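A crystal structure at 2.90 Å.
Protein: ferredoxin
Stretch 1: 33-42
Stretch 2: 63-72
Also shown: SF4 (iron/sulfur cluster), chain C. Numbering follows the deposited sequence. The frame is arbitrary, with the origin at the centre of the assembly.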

# COMPACT_ATOMS: atom_id res chain seq x y z
N ASP A 33 1.65 6.36 -0.92
CA ASP A 33 1.22 7.55 -0.21
C ASP A 33 0.65 7.07 1.11
O ASP A 33 -0.44 6.50 1.14
CB ASP A 33 0.14 8.28 -1.01
CG ASP A 33 -0.14 9.68 -0.47
OD1 ASP A 33 -0.12 9.86 0.77
OD2 ASP A 33 -0.39 10.60 -1.29
N PRO A 34 1.38 7.28 2.21
CA PRO A 34 0.88 6.84 3.52
C PRO A 34 -0.52 7.37 3.81
O PRO A 34 -1.27 6.80 4.61
CB PRO A 34 1.94 7.38 4.49
CG PRO A 34 2.50 8.56 3.77
CD PRO A 34 2.61 8.07 2.36
N THR A 35 -0.87 8.45 3.12
CA THR A 35 -2.17 9.09 3.26
C THR A 35 -3.31 8.25 2.67
O THR A 35 -4.43 8.26 3.18
CB THR A 35 -2.15 10.47 2.57
OG1 THR A 35 -1.63 11.44 3.48
CG2 THR A 35 -3.53 10.89 2.08
N LYS A 36 -3.01 7.52 1.59
CA LYS A 36 -4.01 6.71 0.92
C LYS A 36 -3.94 5.21 1.24
O LYS A 36 -4.87 4.47 0.92
CB LYS A 36 -3.89 6.91 -0.59
CG LYS A 36 -3.92 8.38 -1.00
CD LYS A 36 -3.62 8.54 -2.48
CE LYS A 36 -3.46 10.01 -2.86
NZ LYS A 36 -3.10 10.18 -4.29
N CYS A 37 -2.86 4.76 1.86
CA CYS A 37 -2.73 3.34 2.17
C CYS A 37 -3.43 2.97 3.47
O CYS A 37 -3.00 3.36 4.55
CB CYS A 37 -1.26 2.94 2.26
SG CYS A 37 -1.00 1.21 2.75
N SER A 38 -4.51 2.19 3.36
CA SER A 38 -5.27 1.74 4.52
C SER A 38 -4.92 0.29 4.82
O SER A 38 -5.60 -0.38 5.60
CB SER A 38 -6.77 1.85 4.25
OG SER A 38 -7.18 0.91 3.26
N GLU A 39 -3.85 -0.19 4.18
CA GLU A 39 -3.41 -1.57 4.35
C GLU A 39 -4.51 -2.53 3.89
O GLU A 39 -4.60 -3.66 4.36
CB GLU A 39 -3.03 -1.83 5.82
CG GLU A 39 -1.74 -1.12 6.21
CD GLU A 39 -1.28 -1.43 7.61
OE1 GLU A 39 -1.26 -2.63 7.97
OE2 GLU A 39 -0.93 -0.49 8.35
N CYS A 40 -5.32 -2.04 2.95
CA CYS A 40 -6.42 -2.80 2.38
C CYS A 40 -7.62 -3.02 3.30
O CYS A 40 -8.61 -3.62 2.89
CB CYS A 40 -5.93 -4.16 1.86
SG CYS A 40 -5.21 -4.09 0.20
N VAL A 41 -7.53 -2.54 4.54
CA VAL A 41 -8.67 -2.70 5.46
C VAL A 41 -9.83 -1.94 4.83
O VAL A 41 -9.62 -0.91 4.18
CB VAL A 41 -8.39 -2.13 6.86
CG1 VAL A 41 -7.03 -2.60 7.35
CG2 VAL A 41 -8.47 -0.62 6.85
N GLY A 42 -11.04 -2.44 5.02
CA GLY A 42 -12.19 -1.78 4.43
C GLY A 42 -12.34 -2.24 2.99
O GLY A 42 -13.27 -1.83 2.29
N ASP A 63 6.85 4.42 10.67
CA ASP A 63 6.49 5.83 10.83
C ASP A 63 4.98 5.98 10.89
O ASP A 63 4.46 7.03 11.27
CB ASP A 63 7.01 6.65 9.65
CG ASP A 63 8.53 6.71 9.59
OD1 ASP A 63 9.17 5.66 9.77
OD2 ASP A 63 9.08 7.81 9.35
N TYR A 64 4.27 4.92 10.51
CA TYR A 64 2.81 4.94 10.53
C TYR A 64 2.22 3.64 11.05
O TYR A 64 1.67 2.85 10.28
CB TYR A 64 2.25 5.21 9.13
CG TYR A 64 2.68 6.52 8.53
CD1 TYR A 64 3.93 6.66 7.93
CD2 TYR A 64 1.83 7.62 8.54
CE1 TYR A 64 4.33 7.87 7.37
CE2 TYR A 64 2.21 8.84 7.98
CZ TYR A 64 3.46 8.95 7.41
OH TYR A 64 3.86 10.16 6.87
N ARG A 65 2.32 3.41 12.36
CA ARG A 65 1.76 2.21 12.96
C ARG A 65 0.32 2.51 13.37
O ARG A 65 0.02 2.72 14.54
CB ARG A 65 2.57 1.79 14.18
CG ARG A 65 4.05 1.69 13.91
CD ARG A 65 4.79 1.46 15.21
NE ARG A 65 6.22 1.65 15.09
CZ ARG A 65 7.06 1.63 16.12
NH1 ARG A 65 6.60 1.41 17.34
NH2 ARG A 65 8.36 1.82 15.92
N GLU A 66 -0.56 2.55 12.38
CA GLU A 66 -1.97 2.85 12.60
C GLU A 66 -2.77 1.66 13.12
O GLU A 66 -2.31 0.52 13.09
CB GLU A 66 -2.57 3.37 11.30
CG GLU A 66 -1.88 4.62 10.79
CD GLU A 66 -2.08 4.84 9.32
OE1 GLU A 66 -1.52 4.06 8.52
OE2 GLU A 66 -2.80 5.79 8.95
N THR A 67 -3.98 1.94 13.60
CA THR A 67 -4.87 0.91 14.12
C THR A 67 -5.92 0.59 13.06
O THR A 67 -6.16 1.40 12.15
CB THR A 67 -5.58 1.38 15.42
OG1 THR A 67 -6.50 2.44 15.12
CG2 THR A 67 -4.56 1.88 16.43
N ARG A 68 -6.53 -0.58 13.16
CA ARG A 68 -7.55 -0.98 12.20
C ARG A 68 -8.68 0.05 12.17
O ARG A 68 -9.26 0.32 11.12
CB ARG A 68 -8.11 -2.37 12.56
CG ARG A 68 -7.05 -3.46 12.56
CD ARG A 68 -7.62 -4.82 12.92
NE ARG A 68 -6.57 -5.84 13.06
CZ ARG A 68 -6.79 -7.12 13.35
NH1 ARG A 68 -8.03 -7.56 13.55
NH2 ARG A 68 -5.77 -7.95 13.46
N GLU A 69 -8.98 0.63 13.33
CA GLU A 69 -10.02 1.64 13.42
C GLU A 69 -9.59 2.83 12.56
O GLU A 69 -10.34 3.29 11.70
CB GLU A 69 -10.21 2.06 14.88
CG GLU A 69 -10.46 0.89 15.82
CD GLU A 69 -10.59 1.30 17.27
OE1 GLU A 69 -9.61 1.87 17.82
OE2 GLU A 69 -11.66 1.05 17.88
N GLU A 70 -8.38 3.31 12.80
CA GLU A 70 -7.83 4.44 12.05
C GLU A 70 -7.82 4.10 10.57
O GLU A 70 -8.28 4.88 9.73
CB GLU A 70 -6.41 4.74 12.51
CG GLU A 70 -6.28 5.19 13.94
CD GLU A 70 -4.84 5.38 14.36
OE1 GLU A 70 -4.10 4.37 14.42
OE2 GLU A 70 -4.45 6.53 14.62
N LEU A 71 -7.28 2.93 10.25
CA LEU A 71 -7.19 2.48 8.87
C LEU A 71 -8.57 2.41 8.23
O LEU A 71 -8.76 2.90 7.11
CB LEU A 71 -6.51 1.11 8.82
CG LEU A 71 -5.03 1.13 9.23
CD1 LEU A 71 -4.54 -0.28 9.50
CD2 LEU A 71 -4.22 1.79 8.12
N GLN A 72 -9.52 1.83 8.94
CA GLN A 72 -10.89 1.71 8.44
C GLN A 72 -11.43 3.10 8.13
O GLN A 72 -12.08 3.32 7.10
CB GLN A 72 -11.78 1.03 9.49
CG GLN A 72 -13.24 0.91 9.08
CD GLN A 72 -13.45 0.01 7.88
OE1 GLN A 72 -13.19 -1.20 7.94
NE2 GLN A 72 -13.91 0.59 6.78
FE1 SF4 C . -3.03 -0.08 -1.64
FE2 SF4 C . -1.14 -2.06 -0.90
FE3 SF4 C . -1.93 -0.07 0.81
FE4 SF4 C . -3.67 -2.11 0.07
S1 SF4 C . -1.64 -2.31 1.28
S2 SF4 C . -3.99 -0.06 0.34
S3 SF4 C . -2.97 -2.46 -2.02
S4 SF4 C . -0.83 0.22 -0.99

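Read for its rules, this contact is a packing of side chains against side chains and backbone with no hydrogen bond crossing it: an irregular cluster-binding loop lies against a turn and the first turn of a helix, and the two bury 435 Å² between them. Asp33 stays out of reach, but its backbone O accepts two backbone hydrogen bonds within stretch 1, from Lys36 N at 2.8 Å and from Cys37 N at 3.1 Å.

Pro34 makes the first real contact. Its CA-to-CB bond points toward the other stretch, and CB lies over one face of the Tyr64 ring, 3.7 Å from Pro34 CB to the ring centroid and 12° off the ring normal. That is a CH-pi contact, with Pro34 CB 3.6 Å from Tyr64 CZ. Thr35 points away and Lys36 does not reach across.

Cys37 faces two tasks. Its SG binds FE3 of the cluster at 2.5 Å, while its backbone O lies 4.1 Å from Leu71 CD2. Ser38 continues the same pattern, its O lying 3.6 Å from Leu71 CD2; here, too, the CA atoms of Ser38 and Leu71 approach to 4.8 Å. That carbonyl also accepts from Val41 N at 3.1 Å, within a type I' turn running from Ser38 to Val41.

Glu39, inside the turn, has a left-handed backbone (61/28). Its CA-to-CB bond points toward the other stretch, and Glu39 OE2 rests 3.8 Å from Leu71 CD1, so a carboxylate is packed beside a methyl. The same OE2 comes within 4.6 Å of Glu66 OE1, like charges close together; both oxygens are hydrogen-bonded elsewhere in the structure. Cys40 makes no contact across, its SG binding FE4 at 2.5 Å.

Val41 supplies the tightest apolar packing. Val41 CG2 reaches Leu71 CB at 3.3 Å and Gln72 N at 3.4 Å, close against the helix backbone. Leu71, with 91 Å² covered, is the largest single contributor. It lies in the helix beginning at Arg68, where Leu71 N donates to Thr67 O at 2.7 Å. Thr67 is at the N-cap of the helix, its OG1 accepting from Glu70 N at 3.1 Å.

Gly42 closes the contact, its CA 3.7 Å from Gln72 OE1. At its backbone angles (84/-1) a CB would jam against the preceding carbonyl O, which by itself calls for glycine, and would also lie 3.1 Å from Gln72 NE2.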